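Local coordinates for protein N-acetyl-L-2,4-diaminobutyric acid deacetylase (Ruegeria pomeroyi, PDB 6TWM) that probably removes the acetyl group from N-acetyl-L-2,4-diaminobutyrate in ectoine breakdown, as a zinc-dependent deacetylase that releases 2,4-diaminobutyrate, at residues D149-G154 and T214-G219. Sequence-based numbering, arbitrary orientation.
With DAB (2,4-diaminobutyric acid), chain N.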
loop_
_atom_site.group_PDB
_atom_site.type_symbol
_atom_site.label_atom_id
_atom_site.label_comp_id
_atom_site.label_asym_id
_atom_site.label_seq_id
_atom_site.Cartn_x
_atom_site.Cartn_y
_atom_site.Cartn_z
ATOM N N ASP A 149 2.281 0.886 -5.646
ATOM C CA ASP A 149 1.840 -0.176 -4.746
ATOM C C ASP A 149 0.970 0.453 -3.662
ATOM O O ASP A 149 1.480 1.046 -2.706
ATOM C CB ASP A 149 3.037 -0.914 -4.156
ATOM C CG ASP A 149 2.631 -2.115 -3.335
ATOM O OD1 ASP A 149 1.989 -3.031 -3.892
ATOM O OD2 ASP A 149 2.965 -2.145 -2.133
ATOM N N PHE A 150 -0.343 0.313 -3.811
ATOM C CA PHE A 150 -1.284 0.978 -2.924
ATOM C C PHE A 150 -1.316 0.326 -1.548
ATOM O O PHE A 150 -1.199 -0.894 -1.405
ATOM C CB PHE A 150 -2.683 0.957 -3.530
ATOM C CG PHE A 150 -2.891 1.982 -4.605
ATOM C CD1 PHE A 150 -3.042 3.320 -4.284
ATOM C CD2 PHE A 150 -2.944 1.604 -5.937
ATOM C CE1 PHE A 150 -3.238 4.262 -5.273
ATOM C CE2 PHE A 150 -3.140 2.541 -6.930
ATOM C CZ PHE A 150 -3.288 3.873 -6.598
ATOM N N HIS A 151 -1.502 1.159 -0.527
ATOM C CA HIS A 151 -1.623 0.687 0.842
ATOM C C HIS A 151 -2.578 1.593 1.607
ATOM O O HIS A 151 -2.689 2.788 1.323
ATOM C CB HIS A 151 -0.266 0.645 1.551
ATOM C CG HIS A 151 0.618 -0.472 1.100
ATOM N ND1 HIS A 151 0.513 -1.752 1.598
ATOM C CD2 HIS A 151 1.626 -0.501 0.196
ATOM C CE1 HIS A 151 1.420 -2.521 1.024
ATOM N NE2 HIS A 151 2.108 -1.788 0.168
ATOM N N SER A 152 -3.271 1.002 2.579
ATOM C CA SER A 152 -4.129 1.730 3.500
ATOM C C SER A 152 -3.959 1.125 4.887
ATOM O O SER A 152 -3.152 0.213 5.094
ATOM C CB SER A 152 -5.588 1.707 3.032
ATOM O OG SER A 152 -5.678 2.030 1.652
ATOM N N GLY A 153 -4.721 1.640 5.852
ATOM C CA GLY A 153 -4.508 1.243 7.234
ATOM C C GLY A 153 -4.881 -0.195 7.530
ATOM O O GLY A 153 -4.292 -0.822 8.415
ATOM N N GLY A 154 -5.847 -0.743 6.800
ATOM C CA GLY A 154 -6.399 -2.036 7.148
ATOM C C GLY A 154 -7.374 -1.922 8.307
ATOM O O GLY A 154 -7.676 -0.840 8.809
ATOM N N THR A 214 4.219 4.649 -3.116
ATOM C CA THR A 214 3.496 3.955 -2.062
ATOM C C THR A 214 2.634 4.963 -1.316
ATOM O O THR A 214 2.927 6.162 -1.301
ATOM C CB THR A 214 4.449 3.237 -1.095
ATOM O OG1 THR A 214 3.689 2.443 -0.174
ATOM C CG2 THR A 214 5.292 4.243 -0.327
ATOM N N THR A 215 1.553 4.470 -0.715
ATOM C CA THR A 215 0.545 5.335 -0.120
ATOM C C THR A 215 0.108 4.777 1.226
ATOM O O THR A 215 0.439 3.649 1.598
ATOM C CB THR A 215 -0.689 5.480 -1.024
ATOM O OG1 THR A 215 -1.322 4.203 -1.177
ATOM C CG2 THR A 215 -0.311 6.024 -2.396
ATOM N N GLU A 216 -0.636 5.604 1.960
ATOM C CA GLU A 216 -1.472 5.161 3.078
ATOM C C GLU A 216 -2.733 6.014 3.000
ATOM O O GLU A 216 -2.742 7.161 3.457
ATOM C CB GLU A 216 -0.780 5.309 4.426
ATOM C CG GLU A 216 0.371 4.343 4.677
ATOM C CD GLU A 216 -0.070 2.895 4.731
ATOM O OE1 GLU A 216 -1.246 2.639 5.059
ATOM O OE2 GLU A 216 0.765 2.009 4.447
ATOM N N LEU A 217 -3.785 5.459 2.410
ATOM C CA LEU A 217 -5.011 6.194 2.108
ATOM C C LEU A 217 -6.112 5.703 3.046
ATOM O O LEU A 217 -6.855 4.777 2.721
ATOM C CB LEU A 217 -5.396 6.007 0.639
ATOM C CG LEU A 217 -4.296 6.289 -0.389
ATOM C CD1 LEU A 217 -4.783 5.969 -1.790
ATOM C CD2 LEU A 217 -3.818 7.734 -0.302
ATOM N N GLY A 218 -6.209 6.325 4.217
ATOM C CA GLY A 218 -7.238 5.965 5.173
ATOM C C GLY A 218 -7.002 4.637 5.866
ATOM O O GLY A 218 -5.874 4.327 6.259
ATOM N N GLY A 219 -8.057 3.849 6.029
ATOM C CA GLY A 219 -7.928 2.550 6.673
ATOM C C GLY A 219 -9.275 2.064 7.187
ATOM O O GLY A 219 -10.318 2.367 6.609
HETATM N N DAB N . 3.643 -1.805 6.269
HETATM C CA DAB N . 2.934 -0.630 6.756
HETATM C C DAB N . 1.380 -0.733 6.635
HETATM O O DAB N . 0.677 -0.445 7.645
HETATM C CB DAB N . 3.367 0.638 6.025
HETATM C CG DAB N . 4.884 0.781 5.972
HETATM N ND DAB N . 5.505 1.421 7.112
HETATM O OXT DAB N . 0.916 -1.099 5.522
#
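His151 is fitted over residues 214-216 atom by atom. Its CB rests 3.1 Å from the backbone O of Thr215 and also touches OE2 of Glu216. From there CG turns beside the backbone N, anti to the carbonyl carbon (chi1 -74°), so that the ring runs back along the strand. CD2 lies 3.6 Å from Thr214 OG1, while ND1 makes a weak hydrogen bond to Glu68 OE1 and has OXT of the bound 2,4-diaminobutyric acid as a distant neighbour, at 4.0 Å; the bound zinc is about 3 Å from the side chain. At the far end NE2 donates a bent hydrogen bond to Asp149 OD2, a second-shell carboxylate tied in turn to Thr61 and Asn64. The histidine's backbone is gripped as well: its N donates an almost straight bond (170°) to Thr215 OG1, and its O accepts Leu217 N at 3.1 Å on an in-plane lone pair. Glu216 starts away from residues 149-154, but its chain bends at chi2 and returns. OE2 then stands 3.3 Å from CB of the ligand; carboxylate and imidazole planes differ by 30°. With an alanine here, the oxygen packed between His151 CB and the ligand is lost, which is likely to open a gap there and deprive a second zinc of its ligand. Beyond it, Gly153 N bonds Gly218 O at 3.0 Å, the donor above the carbonyl plane; a CB on Gly153 would clash with that O, one on Gly219 with Gly153 CA. Phe150 CD1 packs on Leu217 CD1 at 4.0 Å, both against helix 225-242. Two neighbouring sheet strands thus release their ends into the zinc site: His151 joins His65 and Glu68 on the metal, and Glu216, a second-zinc ligand in this protein, lines the pocket, an arrangement characteristic of the M14-like aspartoacylase fold.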